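Side-chain contacts in L-Ala-D/L-Glu epimerase, a muconate lactonizing enzyme (Klebsiella pneumoniae subsp. pneumoniae MGH 78578, PDB 3FCP), which belongs to the enolase superfamily, pairing an N-terminal capping domain with a TIM-barrel-like C-terminal domain that holds a magnesium ion: residues P124-A127 against G131-Q134; V341-A346 against A351-P356. All coordinates share one frame; numbering follows the deposited sequence.

Contact 1: P124-A127 against G131-Q134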
loop_
_atom_site.group_PDB
_atom_site.type_symbol
_atom_site.label_atom_id
_atom_site.label_comp_id
_atom_site.label_asym_id
_atom_site.label_seq_id
_atom_site.Cartn_x
_atom_site.Cartn_y
_atom_site.Cartn_z
ATOM N N PRO A 124 -11.561 17.735 43.536
ATOM C CA PRO A 124 -11.721 16.326 43.177
ATOM C C PRO A 124 -10.731 16.015 42.053
ATOM O O PRO A 124 -10.313 16.919 41.328
ATOM C CB PRO A 124 -13.180 16.249 42.717
ATOM C CG PRO A 124 -13.441 17.627 42.168
ATOM C CD PRO A 124 -12.763 18.515 43.184
ATOM N N VAL A 125 -10.357 14.747 41.910
ATOM C CA VAL A 125 -9.412 14.351 40.871
ATOM C C VAL A 125 -9.863 14.807 39.483
ATOM O O VAL A 125 -9.041 15.229 38.665
ATOM C CB VAL A 125 -9.205 12.822 40.874
ATOM C CG1 VAL A 125 -8.314 12.403 39.701
ATOM C CG2 VAL A 125 -8.596 12.393 42.201
ATOM N N SER A 126 -11.167 14.730 39.216
ATOM C CA SER A 126 -11.699 15.148 37.916
ATOM C C SER A 126 -11.291 16.593 37.594
ATOM O O SER A 126 -10.993 16.927 36.442
ATOM C CB SER A 126 -13.233 15.020 37.900
ATOM O OG SER A 126 -13.832 15.811 38.914
ATOM N N ALA A 127 -11.280 17.445 38.618
ATOM C CA ALA A 127 -10.896 18.844 38.450
ATOM C C ALA A 127 -9.404 18.946 38.138
ATOM O O ALA A 127 -8.986 19.788 37.345
ATOM C CB ALA A 127 -11.221 19.644 39.722
ATOM N N GLY A 131 -11.369 19.083 34.662
ATOM C CA GLY A 131 -12.778 19.353 34.883
ATOM C C GLY A 131 -13.689 18.292 34.307
ATOM O O GLY A 131 -13.430 17.736 33.236
ATOM N N ALA A 132 -14.767 18.013 35.026
ATOM C CA ALA A 132 -15.731 17.015 34.595
ATOM C C ALA A 132 -16.743 17.593 33.619
ATOM O O ALA A 132 -17.296 18.675 33.838
ATOM C CB ALA A 132 -16.452 16.439 35.801
ATOM N N LEU A 133 -16.974 16.862 32.536
ATOM C CA LEU A 133 -17.945 17.258 31.526
ATOM C C LEU A 133 -19.302 16.771 32.019
ATOM O O LEU A 133 -20.347 17.312 31.660
ATOM C CB LEU A 133 -17.632 16.561 30.203
ATOM C CG LEU A 133 -16.871 17.252 29.068
ATOM C CD1 LEU A 133 -15.871 18.259 29.595
ATOM C CD2 LEU A 133 -16.195 16.168 28.227
ATOM N N GLN A 134 -19.257 15.747 32.863
ATOM C CA GLN A 134 -20.455 15.101 33.389
ATOM C C GLN A 134 -20.136 14.604 34.798
ATOM O O GLN A 134 -19.054 14.056 35.034
ATOM C CB GLN A 134 -20.777 13.918 32.476
ATOM C CG GLN A 134 -22.170 13.371 32.530
ATOM C CD GLN A 134 -22.324 12.178 31.603
ATOM O OE1 GLN A 134 -23.427 11.676 31.393
ATOM N NE2 GLN A 134 -21.205 11.714 31.046
#
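Ser126 and Ala132 meet side by side: the methyl CB of Ala132 lies alongside the CB-OG bond of the serine, 4.1 Å from Ser126 CB and equally 4.1 Å from Ser126 OG. Two short side chains suit this place, because the backbones they stand on are already drawn close. Ser126 O accepts the amide of Gly131 at 2.8 Å, with an N-H...O angle of 149° and the donor tilted 25° from the carbonyl plane. This bond reaches five residues ahead, one more than an alpha-helical bond, and so marks the place where the chain leaves the short helix. Gly131 N also passes 3.7 Å from Ala127 O, while the methyl group of Ala127 faces away from the loop. The positive phi of Gly131 would press a CB against the preceding carbonyl oxygen, which explains the residue type. With chi1 at 59°, Ser126 OG sits between its own backbone N and carbonyl carbon, and from there the hydroxyl makes a probable hydrogen bond to the side-chain amide of Gln354. Asn87 and Asn89 of a second subunit donate side-chain amide hydrogens to Ala132 O and Gly131 O, respectively, so the loop also takes part in the assembly. Pro124, at the N-cap, and Val125 and Ser126 of helix 125-128 pack on His315 of helix 307-317, and the loop at 131-134 carries the chain onward into strand 136-143.

Contact 2: V341-A346 against A351-P356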
loop_
_atom_site.group_PDB
_atom_site.type_symbol
_atom_site.label_atom_id
_atom_site.label_comp_id
_atom_site.label_asym_id
_atom_site.label_seq_id
_atom_site.Cartn_x
_atom_site.Cartn_y
_atom_site.Cartn_z
ATOM N N VAL A 341 -17.442 4.635 52.825
ATOM C CA VAL A 341 -18.707 4.915 52.143
ATOM C C VAL A 341 -18.638 4.576 50.646
ATOM O O VAL A 341 -17.808 5.118 49.911
ATOM C CB VAL A 341 -19.097 6.401 52.299
ATOM C CG1 VAL A 341 -20.410 6.681 51.575
ATOM C CG2 VAL A 341 -19.212 6.753 53.773
ATOM N N PRO A 342 -19.515 3.674 50.179
ATOM C CA PRO A 342 -19.534 3.276 48.767
ATOM C C PRO A 342 -20.152 4.336 47.859
ATOM O O PRO A 342 -20.772 5.290 48.333
ATOM C CB PRO A 342 -20.360 1.998 48.791
ATOM C CG PRO A 342 -21.378 2.310 49.850
ATOM C CD PRO A 342 -20.532 2.931 50.947
ATOM N N LEU A 343 -19.967 4.164 46.552
ATOM C CA LEU A 343 -20.519 5.081 45.560
ATOM C C LEU A 343 -22.017 4.818 45.452
ATOM O O LEU A 343 -22.482 3.725 45.766
ATOM C CB LEU A 343 -19.876 4.828 44.192
ATOM C CG LEU A 343 -18.364 5.026 44.073
ATOM C CD1 LEU A 343 -17.884 4.481 42.736
ATOM C CD2 LEU A 343 -18.035 6.494 44.210
ATOM N N THR A 344 -22.775 5.807 45.002
ATOM C CA THR A 344 -24.206 5.608 44.850
ATOM C C THR A 344 -24.537 5.344 43.383
ATOM O O THR A 344 -24.223 6.151 42.503
ATOM C CB THR A 344 -25.006 6.835 45.335
ATOM O OG1 THR A 344 -24.910 7.885 44.368
ATOM C CG2 THR A 344 -24.458 7.332 46.663
ATOM N N PHE A 345 -25.150 4.193 43.130
ATOM C CA PHE A 345 -25.557 3.798 41.787
ATOM C C PHE A 345 -27.080 3.908 41.743
ATOM O O PHE A 345 -27.744 3.701 42.758
ATOM C CB PHE A 345 -25.151 2.349 41.507
ATOM C CG PHE A 345 -23.664 2.138 41.364
ATOM C CD1 PHE A 345 -23.078 2.051 40.099
ATOM C CD2 PHE A 345 -22.856 1.996 42.488
ATOM C CE1 PHE A 345 -21.712 1.821 39.959
ATOM C CE2 PHE A 345 -21.487 1.766 42.360
ATOM C CZ PHE A 345 -20.913 1.677 41.089
ATOM N N ALA A 346 -27.628 4.234 40.579
ATOM C CA ALA A 346 -29.072 4.354 40.429
ATOM C C ALA A 346 -29.448 4.675 38.993
ATOM O O ALA A 346 -28.724 5.394 38.296
ATOM C CB ALA A 346 -29.611 5.437 41.356
ATOM N N ALA A 351 -22.979 8.174 40.579
ATOM C CA ALA A 351 -22.691 9.563 40.882
ATOM C C ALA A 351 -21.210 9.734 41.175
ATOM O O ALA A 351 -20.628 8.978 41.955
ATOM C CB ALA A 351 -23.524 10.024 42.078
ATOM N N LEU A 352 -20.603 10.730 40.540
ATOM C CA LEU A 352 -19.184 11.006 40.736
ATOM C C LEU A 352 -18.978 11.975 41.900
ATOM O O LEU A 352 -19.484 13.093 41.880
ATOM C CB LEU A 352 -18.578 11.622 39.476
ATOM C CG LEU A 352 -17.093 11.968 39.606
ATOM C CD1 LEU A 352 -16.269 10.685 39.634
ATOM C CD2 LEU A 352 -16.667 12.848 38.445
ATOM N N PRO A 353 -18.226 11.557 42.930
ATOM C CA PRO A 353 -18.001 12.461 44.062
ATOM C C PRO A 353 -17.265 13.710 43.581
ATOM O O PRO A 353 -16.485 13.646 42.630
ATOM C CB PRO A 353 -17.130 11.628 45.008
ATOM C CG PRO A 353 -17.476 10.207 44.651
ATOM C CD PRO A 353 -17.576 10.254 43.150
ATOM N N GLN A 354 -17.516 14.850 44.216
ATOM C CA GLN A 354 -16.825 16.071 43.829
ATOM C C GLN A 354 -16.156 16.732 45.030
ATOM O O GLN A 354 -15.917 17.935 45.033
ATOM C CB GLN A 354 -17.781 17.052 43.148
ATOM C CG GLN A 354 -18.205 16.652 41.734
ATOM C CD GLN A 354 -17.052 16.626 40.739
ATOM O OE1 GLN A 354 -16.294 15.654 40.665
ATOM N NE2 GLN A 354 -16.915 17.699 39.971
ATOM N N THR A 355 -15.860 15.933 46.050
ATOM C CA THR A 355 -15.183 16.430 47.239
ATOM C C THR A 355 -13.687 16.332 46.921
ATOM O O THR A 355 -13.317 15.835 45.855
ATOM C CB THR A 355 -15.542 15.575 48.468
ATOM O OG1 THR A 355 -15.244 14.200 48.203
ATOM C CG2 THR A 355 -17.029 15.714 48.787
ATOM N N PRO A 356 -12.807 16.797 47.827
ATOM C CA PRO A 356 -11.366 16.721 47.535
ATOM C C PRO A 356 -10.808 15.317 47.302
ATOM O O PRO A 356 -11.131 14.383 48.027
ATOM C CB PRO A 356 -10.731 17.400 48.749
ATOM C CG PRO A 356 -11.793 18.407 49.161
ATOM C CD PRO A 356 -13.048 17.565 49.064
HETATM O O HOH W 1 -21.325 8.338 44.412
#
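Thr344 and Ala351 face each other on antiparallel chains with their CA atoms 5.8 Å apart, joined by a nearly straight bond from Ala351 N to Thr344 O (3.1 Å, N-H...O 164°). The return bond of the pair is replaced by a water, which accepts from Thr344 N at 3.0 Å and donates to Ala351 O at 2.6 Å, so the two backbones are already parting here. Beside them, OG1 of Thr344 comes within 3.4 Å of the methyl CB of Ala351; the small alanine lets the beta-branched threonine approach along this exposed edge. Further from the turn, Leu343 and Pro353 cross at about a right angle, and Leu343 CD2 meets the CG-CD edge of the proline ring, 3.8 Å from Pro353 CG. Leu343 sends CG anti to its carbonyl carbon (chi1 -61°), which carries the branched end nearer the other chain than its CB direction alone would suggest. The pair is covered by helix 307-317, through Thr307 against Leu343 and Val311 against Pro353. This is the open end of a beta hairpin whose strand 349-351 pairs antiparallel with strand 136-143, leaving 345-346 outermost in the barrel sheet within the chain.

Overall arrangement
Following the chain from the N terminus, contact 1 comes first and closes a very short loop at the end of helix 125-128, just before strand 136-143 opens the parallel strands of the barrel. Contact 2 follows some two hundred residues later and closes the hairpin of strands 345-346 and 349-351. The two are in series, neither nested nor crossed, yet in space their centres lie about 13 Å apart and they touch. Pro124 CB packs 3.2 Å from Thr355 O, and Ser126 CB lies 4.1 Å from Leu352 CD2. The segment leaving the hairpin therefore runs back against the short helix and the loop that lead into the first barrel strand, beside helix 307-317.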